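Local coordinates for protein 2-methyl-aconitate isomerase (Shewanella oneidensis, PDB 5K87) that catalyses the cis-trans isomerization of 2-methyl-aconitate in the 2-methylcitrate cycle that degrades propionate, at residues 15-20 / 117-122; 28-33 / 123-128. The protein carries 1 engineered substitution. One frame throughout, in Å; residues are numbered along the deposited sequence.

Contact 1: 15-20 / 117-122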
ATOM      1  N   ALA A  15     -12.538  -6.841 -16.362  1.00 11.30           N
ATOM      2  CA  ALA A  15     -11.240  -7.427 -16.678  1.00 11.07           C
ATOM      3  C   ALA A  15     -10.131  -6.393 -16.490  1.00 11.53           C
ATOM      4  O   ALA A  15     -10.250  -5.260 -16.972  1.00 11.35           O
ATOM      5  CB  ALA A  15     -11.229  -7.964 -18.101  1.00 12.43           C
ATOM      6  N   ALA A  16      -9.068  -6.781 -15.790  1.00 10.80           N
ATOM      7  CA  ALA A  16      -7.986  -5.866 -15.482  1.00 10.50           C
ATOM      8  C   ALA A  16      -6.712  -6.618 -15.164  1.00 11.47           C
ATOM      9  O   ALA A  16      -6.733  -7.815 -14.829  1.00 11.81           O
ATOM     10  CB  ALA A  16      -8.375  -4.964 -14.312  1.00 13.15           C
ATOM     11  N   THR A  17      -5.596  -5.901 -15.251  1.00 10.25           N
ATOM     12  CA  THR A  17      -4.306  -6.459 -14.889  1.00 11.26           C
ATOM     13  C   THR A  17      -3.609  -5.482 -13.952  1.00  9.61           C
ATOM     14  O   THR A  17      -3.512  -4.285 -14.253  1.00 11.88           O
ATOM     15  CB  THR A  17      -3.435  -6.675 -16.128  1.00 11.97           C
ATOM     16  OG1 THR A  17      -4.144  -7.487 -17.071  1.00 12.83           O
ATOM     17  CG2 THR A  17      -2.152  -7.376 -15.752  1.00 12.40           C
ATOM     18  N   TYR A  18      -3.109  -5.986 -12.836  1.00 10.51           N
ATOM     19  CA  TYR A  18      -2.383  -5.192 -11.869  1.00 10.53           C
ATOM     20  C   TYR A  18      -0.897  -5.437 -12.117  1.00 10.02           C
ATOM     21  O   TYR A  18      -0.444  -6.598 -12.103  1.00 10.31           O
ATOM     22  CB  TYR A  18      -2.814  -5.651 -10.483  1.00 10.68           C
ATOM     23  CG  TYR A  18      -2.228  -4.936  -9.295  1.00 10.83           C
ATOM     24  CD1 TYR A  18      -2.321  -3.553  -9.151  1.00 12.74           C
ATOM     25  CD2 TYR A  18      -1.634  -5.663  -8.281  1.00 13.72           C
ATOM     26  CE1 TYR A  18      -1.816  -2.933  -8.009  1.00 14.47           C
ATOM     27  CE2 TYR A  18      -1.133  -5.053  -7.157  1.00 16.49           C
ATOM     28  CZ  TYR A  18      -1.228  -3.694  -7.032  1.00 15.29           C
ATOM     29  OH  TYR A  18      -0.717  -3.126  -5.888  1.00 21.18           O
ATOM     30  N   MET A  19      -0.155  -4.363 -12.400  1.00  9.74           N
ATOM     31  CA  MET A  19       1.236  -4.483 -12.841  1.00 10.43           C
ATOM     32  C   MET A  19       2.145  -3.559 -12.073  1.00 10.05           C
ATOM     33  O   MET A  19       1.727  -2.468 -11.654  1.00 11.47           O
ATOM     34  CB  MET A  19       1.388  -4.137 -14.326  1.00 11.22           C
ATOM     35  CG  MET A  19       0.508  -4.946 -15.242  1.00 11.49           C
ATOM     36  SD  MET A  19       0.844  -4.636 -16.984  1.00 12.36           S
ATOM     37  CE  MET A  19       2.522  -5.245 -17.160  1.00 13.57           C
ATOM     38  N   ARG A  20       3.395  -3.978 -11.900  1.00 10.48           N
ATOM     39  CA  ARG A  20       4.465  -3.041 -11.598  1.00 10.79           C
ATOM     40  C   ARG A  20       5.088  -2.545 -12.899  1.00 10.92           C
ATOM     41  O   ARG A  20       5.391  -3.347 -13.794  1.00 11.39           O
ATOM     42  CB  ARG A  20       5.555  -3.686 -10.741  1.00 11.02           C
ATOM     43  CG  ARG A  20       6.715  -2.735 -10.490  1.00 11.64           C
ATOM     44  CD  ARG A  20       7.923  -3.376  -9.791  1.00 11.53           C
ATOM     45  NE  ARG A  20       8.561  -4.427 -10.590  1.00 10.83           N
ATOM     46  CZ  ARG A  20       9.317  -4.211 -11.661  1.00 11.67           C
ATOM     47  NH1 ARG A  20       9.545  -2.979 -12.096  1.00 12.59           N
ATOM     48  NH2 ARG A  20       9.843  -5.248 -12.310  1.00 12.71           N
ATOM     49  N   GLY A 117       3.776  -0.978 -22.623  1.00 11.03           N
ATOM     50  CA  GLY A 117       4.258  -1.729 -23.770  1.00 12.74           C
ATOM     51  C   GLY A 117       3.954  -3.206 -23.639  1.00 11.36           C
ATOM     52  O   GLY A 117       3.447  -3.829 -24.571  1.00 12.73           O
ATOM     53  N   ALA A 118       4.270  -3.763 -22.476  1.00 11.01           N
ATOM     54  CA  ALA A 118       4.006  -5.172 -22.209  1.00 12.44           C
ATOM     55  C   ALA A 118       2.517  -5.501 -22.273  1.00 12.43           C
ATOM     56  O   ALA A 118       2.119  -6.511 -22.867  1.00 13.19           O
ATOM     57  CB  ALA A 118       4.576  -5.570 -20.866  1.00 12.34           C
ATOM     58  N   PHE A 119       1.690  -4.663 -21.646  1.00 12.37           N
ATOM     59  CA  PHE A 119       0.253  -4.905 -21.614  1.00 12.34           C
ATOM     60  C   PHE A 119      -0.312  -4.913 -23.031  1.00 12.78           C
ATOM     61  O   PHE A 119      -1.126  -5.770 -23.385  1.00 14.07           O
ATOM     62  CB  PHE A 119      -0.462  -3.857 -20.756  1.00 12.53           C
ATOM     63  CG  PHE A 119      -1.959  -4.068 -20.657  1.00 13.85           C
ATOM     64  CD1 PHE A 119      -2.807  -3.671 -21.690  1.00 17.59           C
ATOM     65  CD2 PHE A 119      -2.515  -4.668 -19.548  1.00 13.93           C
ATOM     66  CE1 PHE A 119      -4.188  -3.865 -21.598  1.00 15.61           C
ATOM     67  CE2 PHE A 119      -3.893  -4.856 -19.451  1.00 13.98           C
ATOM     68  CZ  PHE A 119      -4.720  -4.446 -20.466  1.00 14.86           C
ATOM     69  N   ALA A 120       0.116  -3.959 -23.840  1.00 12.99           N
ATOM     70  CA  ALA A 120      -0.393  -3.851 -25.196  1.00 12.93           C
ATOM     71  C   ALA A 120      -0.089  -5.108 -26.003  1.00 13.78           C
ATOM     72  O   ALA A 120      -0.959  -5.628 -26.702  1.00 14.76           O
ATOM     73  CB  ALA A 120       0.180  -2.629 -25.873  1.00 14.80           C
ATOM     74  N   ILE A 121       1.142  -5.595 -25.907  1.00 13.34           N
ATOM     75  CA  ILE A 121       1.538  -6.822 -26.589  1.00 13.58           C
ATOM     76  C   ILE A 121       0.704  -8.008 -26.102  1.00 13.75           C
ATOM     77  O   ILE A 121       0.176  -8.786 -26.901  1.00 14.94           O
ATOM     78  CB  ILE A 121       3.022  -7.112 -26.372  1.00 12.92           C
ATOM     79  CG1 ILE A 121       3.872  -6.058 -27.086  1.00 13.72           C
ATOM     80  CG2 ILE A 121       3.369  -8.533 -26.857  1.00 14.84           C
ATOM     81  CD1 ILE A 121       5.282  -5.978 -26.578  1.00 16.16           C
ATOM     82  N   SER A 122       0.575  -8.134 -24.790  1.00 13.28           N
ATOM     83  CA  SER A 122      -0.099  -9.275 -24.193  1.00 14.08           C
ATOM     84  C   SER A 122      -1.602  -9.288 -24.401  1.00 13.59           C
ATOM     85  O   SER A 122      -2.234 -10.325 -24.209  1.00 17.03           O
ATOM     86  CB  SER A 122       0.214  -9.334 -22.705  1.00 13.99           C
ATOM     87  OG  SER A 122       1.603  -9.530 -22.514  1.00 13.51           O
TER
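T17 meets the rim of the F119 ring and M19 its CB, tying strand 15-20 to helix 117-122. The segments run roughly antiparallel (145°) with their axes 10.7 Å apart, so side chains alone span the gap. In the DAP-epimerase clan, strands wrap round a central helix; this contact is consistent with that plan.

The polar-to-aromatic part belongs to T17. Its CB lies in the plane of the F119 ring, at the edge, and its OG1 comes up near the same plane to stand 3.6 Å from F119 CE2. F119 reaches the strand because CG is anti to the backbone N (chi1 -179°), throwing the ring outward from the helix.

The apolar part belongs to M19, whose side chain crosses that of F119 at about a right angle. M19 SD is 4.1 Å from F119 CB and also sits near the ring plane rather than over a face. A bend about the last torsion (chi3 65°) turns the terminal methyl to the helix, where M19 CE touches A118 CB at 4.2 Å. Within the fold, M19 also packs on F28 and F119 on R30, both of the neighbouring strand 24-30.

Were F119 an alanine, a gap would probably open beside T17 CB and OG1, and the ring's packing on R30 be lost. The side chain of M19 is about 9 Å from that of S24, a substrate-binding residue. All four touching residues are buried and no charged group takes part, which implies that van der Waals packing holds strand and helix together here.

Contact 2: 28-33 / 123-128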
ATOM      1  N   PHE A  28      -4.426  -1.728 -14.847  1.00 10.08           N
ATOM      2  CA  PHE A  28      -4.476  -1.547 -16.296  1.00 10.16           C
ATOM      3  C   PHE A  28      -5.740  -2.145 -16.886  1.00 10.31           C
ATOM      4  O   PHE A  28      -6.122  -3.270 -16.535  1.00 11.29           O
ATOM      5  CB  PHE A  28      -3.292  -2.270 -16.939  1.00 10.75           C
ATOM      6  CG  PHE A  28      -1.973  -1.589 -16.718  1.00  9.75           C
ATOM      7  CD1 PHE A  28      -1.418  -1.530 -15.454  1.00 11.23           C
ATOM      8  CD2 PHE A  28      -1.284  -1.012 -17.774  1.00 11.71           C
ATOM      9  CE1 PHE A  28      -0.209  -0.886 -15.239  1.00 11.66           C
ATOM     10  CE2 PHE A  28      -0.058  -0.374 -17.568  1.00 12.63           C
ATOM     11  CZ  PHE A  28       0.465  -0.310 -16.301  1.00 11.84           C
ATOM     12  N   PHE A  29      -6.372  -1.409 -17.793  1.00 10.41           N
ATOM     13  CA  PHE A  29      -7.579  -1.845 -18.480  1.00 11.52           C
ATOM     14  C   PHE A  29      -7.433  -1.661 -19.978  1.00 10.53           C
ATOM     15  O   PHE A  29      -6.908  -0.635 -20.444  1.00 11.71           O
ATOM     16  CB  PHE A  29      -8.775  -0.978 -18.078  1.00 11.74           C
ATOM     17  CG  PHE A  29      -9.059  -0.939 -16.603  1.00 11.02           C
ATOM     18  CD1 PHE A  29      -9.938  -1.837 -16.026  1.00 12.60           C
ATOM     19  CD2 PHE A  29      -8.469   0.025 -15.802  1.00 12.98           C
ATOM     20  CE1 PHE A  29     -10.212  -1.780 -14.669  1.00 14.13           C
ATOM     21  CE2 PHE A  29      -8.738   0.081 -14.446  1.00 13.85           C
ATOM     22  CZ  PHE A  29      -9.613  -0.820 -13.885  1.00 14.34           C
ATOM     23  N   ARG A  30      -7.946  -2.622 -20.740  1.00 11.39           N
ATOM     24  CA  ARG A  30      -8.240  -2.391 -22.146  1.00 12.41           C
ATOM     25  C   ARG A  30      -9.532  -1.617 -22.202  1.00 12.38           C
ATOM     26  O   ARG A  30     -10.486  -1.949 -21.489  1.00 13.88           O
ATOM     27  CB  ARG A  30      -8.521  -3.702 -22.870  1.00 15.59           C
ATOM     28  CG  ARG A  30      -7.355  -4.576 -23.225  1.00 19.87           C
ATOM     29  CD  ARG A  30      -7.760  -5.566 -24.340  1.00 20.97           C
ATOM     30  NE  ARG A  30      -8.979  -6.291 -23.990  1.00 20.73           N
ATOM     31  CZ  ARG A  30      -9.532  -7.252 -24.723  1.00 24.36           C
ATOM     32  NH1 ARG A  30      -8.975  -7.623 -25.870  1.00 30.84           N
ATOM     33  NH2 ARG A  30     -10.643  -7.844 -24.302  1.00 21.72           N
ATOM     34  N   LEU A  31      -9.583  -0.608 -23.060  0.59 12.75           N
ATOM     35  CA  LEU A  31     -10.776   0.212 -23.207  0.59 14.87           C
ATOM     36  C   LEU A  31     -12.037  -0.628 -23.411  0.59 13.66           C
ATOM     37  O   LEU A  31     -13.055  -0.404 -22.758  0.59 14.52           O
ATOM     38  CB  LEU A  31     -10.590   1.178 -24.373  0.59 14.30           C
ATOM     39  CG  LEU A  31     -11.784   2.063 -24.721  0.59 15.18           C
ATOM     40  CD1 LEU A  31     -12.086   3.028 -23.583  0.59 17.37           C
ATOM     41  CD2 LEU A  31     -11.506   2.827 -26.002  0.59 17.71           C
ATOM     42  N   GLN A  32     -11.955  -1.614 -24.293  1.00 13.73           N
ATOM     43  CA  GLN A  32     -13.125  -2.431 -24.617  1.00 14.95           C
ATOM     44  C   GLN A  32     -13.633  -3.300 -23.462  1.00 16.90           C
ATOM     45  O   GLN A  32     -14.755  -3.809 -23.513  1.00 17.20           O
ATOM     46  CB  GLN A  32     -12.866  -3.296 -25.853  1.00 17.89           C
ATOM     47  CG  GLN A  32     -11.919  -4.448 -25.603  1.00 21.30           C
ATOM     48  CD  GLN A  32     -11.411  -5.079 -26.881  1.00 32.40           C
ATOM     49  OE1 GLN A  32     -12.024  -6.001 -27.415  1.00 37.14           O
ATOM     50  NE2 GLN A  32     -10.277  -4.589 -27.374  1.00 31.01           N
ATOM     51  N   ASP A  33     -12.817  -3.479 -22.429  1.00 13.87           N
ATOM     52  CA  ASP A  33     -13.227  -4.256 -21.262  1.00 15.03           C
ATOM     53  C   ASP A  33     -14.013  -3.425 -20.250  1.00 14.07           C
ATOM     54  O   ASP A  33     -14.631  -3.970 -19.338  1.00 15.36           O
ATOM     55  CB  ASP A  33     -12.009  -4.880 -20.586  1.00 14.42           C
ATOM     56  CG  ASP A  33     -11.359  -5.959 -21.432  1.00 16.12           C
ATOM     57  OD1 ASP A  33     -12.080  -6.609 -22.223  1.00 18.21           O
ATOM     58  OD2 ASP A  33     -10.136  -6.174 -21.300  1.00 15.01           O
ATOM     59  N   ASN A 123      -2.178  -8.152 -24.774  1.00 13.09           N
ATOM     60  CA  ASN A 123      -3.634  -8.025 -24.816  1.00 15.32           C
ATOM     61  C   ASN A 123      -4.197  -7.627 -26.166  1.00 16.03           C
ATOM     62  O   ASN A 123      -5.281  -7.061 -26.254  1.00 17.57           O
ATOM     63  CB  ASN A 123      -4.116  -7.092 -23.707  1.00 16.32           C
ATOM     64  CG  ASN A 123      -3.977  -7.725 -22.344  1.00 18.73           C
ATOM     65  OD1 ASN A 123      -4.828  -8.515 -21.933  1.00 22.11           O
ATOM     66  ND2 ASN A 123      -2.885  -7.427 -21.653  1.00 14.77           N
ATOM     67  N   GLY A 124      -3.454  -7.936 -27.220  1.00 15.80           N
ATOM     68  CA  GLY A 124      -3.997  -7.825 -28.562  1.00 17.64           C
ATOM     69  C   GLY A 124      -4.117  -6.415 -29.107  1.00 16.67           C
ATOM     70  O   GLY A 124      -4.912  -6.172 -30.017  1.00 17.65           O
ATOM     71  N   LEU A 125      -3.332  -5.479 -28.580  1.00 16.04           N
ATOM     72  CA  LEU A 125      -3.427  -4.093 -29.023  1.00 15.95           C
ATOM     73  C   LEU A 125      -2.350  -3.733 -30.036  1.00 18.49           C
ATOM     74  O   LEU A 125      -2.326  -2.619 -30.542  1.00 19.19           O
ATOM     75  CB  LEU A 125      -3.389  -3.136 -27.825  1.00 15.58           C
ATOM     76  CG  LEU A 125      -4.527  -3.340 -26.830  1.00 15.13           C
ATOM     77  CD1 LEU A 125      -4.414  -2.332 -25.693  1.00 16.98           C
ATOM     78  CD2 LEU A 125      -5.867  -3.212 -27.533  1.00 18.05           C
ATOM     79  N   ILE A 126      -1.469  -4.684 -30.336  1.00 17.77           N
ATOM     80  CA  ILE A 126      -0.370  -4.451 -31.268  1.00 18.42           C
ATOM     81  C   ILE A 126      -0.513  -5.336 -32.504  1.00 18.60           C
ATOM     82  O   ILE A 126      -0.659  -6.550 -32.367  1.00 19.04           O
ATOM     83  CB  ILE A 126       1.004  -4.759 -30.621  1.00 20.93           C
ATOM     84  CG1 ILE A 126       1.153  -4.052 -29.267  1.00 20.70           C
ATOM     85  CG2 ILE A 126       2.138  -4.403 -31.585  1.00 22.96           C
ATOM     86  CD1 ILE A 126       1.198  -2.549 -29.350  1.00 21.92           C
ATOM     87  N   ASP A 127      -0.464  -4.721 -33.687  1.00 16.84           N
ATOM     88  CA  ASP A 127      -0.475  -5.429 -34.974  1.00 18.44           C
ATOM     89  C   ASP A 127       0.457  -6.628 -34.892  1.00 18.42           C
ATOM     90  O   ASP A 127       1.648  -6.471 -34.639  1.00 19.47           O
ATOM     91  CB  ASP A 127      -0.002  -4.474 -36.077  1.00 21.56           C
ATOM     92  CG  ASP A 127      -0.087  -5.072 -37.479  1.00 29.22           C
ATOM     93  OD1 ASP A 127      -0.303  -6.293 -37.623  1.00 23.56           O
ATOM     94  OD2 ASP A 127       0.083  -4.303 -38.450  1.00 33.24           O
ATOM     95  N   ALA A 128      -0.088  -7.822 -35.103  1.00 19.43           N
ATOM     96  CA  ALA A 128       0.689  -9.058 -35.005  1.00 21.07           C
ATOM     97  C   ALA A 128       1.936  -9.059 -35.882  1.00 19.79           C
ATOM     98  O   ALA A 128       2.938  -9.680 -35.536  1.00 21.34           O
ATOM     99  CB  ALA A 128      -0.187 -10.267 -35.328  1.00 24.65           C
TER
HETATM  100  O   HOH W   1      -7.517  -6.685 -27.864  1.00 32.29           O
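R30 NH1 donates to a water 2.6 Å away from it, and that water donates in turn to N123 O, 2.8 Å from the water oxygen; this bridge is the polar link between the end of strand 28-30 and the turn that closes helix 113-122. On the strand side the motif is a side-on arginine-aspartate salt bridge spanning a 3-10 turn, itself closed by the backbone bond from D33 N to R30 O. R30 NE reaches D33 OD2 at 2.9 Å from above the carboxylate plane, while R30 NH2 meets D33 OD1 at 2.8 Å on its syn side. Both oxygens lie close to the guanidinium plane, and this double grip fixes the rotation of the group. The amide carbon of Q32 lies over the centre of one guanidinium face. With these bonds and the water, all three guanidinium nitrogens have partners, and the carboxylate probably balances the positive charge.

A bend at chi3 (-52°) carries the guanidinium round to D33 and sets the aliphatic part of R30 against the turn. R30 CD is 3.5 Å from N123 O and also rests against N123 CB, the two side chains meeting at a slant with guanidinium and amide planes 54° apart. N123 is the first residue to leave helical geometry, and its ND2 folds back to hydrogen-bond F119 O in the last turn of the helix. G124, at positive phi (75°), turns the chain out of the helix, and L125 N probably bonds back to A120 O. L125 continues the apolar surface, lying also on L79 and H81 of strand 75-81; its CD2 comes within 4.4 Å of R30 CD.

From the N terminus, the chain runs along strand 12-21, turns back antiparallel into strand 24-30, and only some 80 residues later reaches helix 113-122 and the loop after it. Contact 1 closes the loop from 15-20 to 117-122, contact 2 that from 28-33 to 123-128. Their segments alternate, so the two loops cross, neither enclosing the other. The centres of the contacts lie 8 Å apart, and a probable backbone hydrogen bond from F28 N to T17 O (2.8 Å) joins their strands. Together they tie two neighbouring strands to one helix: contact 1 on its last turns, contact 2 where the chain leaves it.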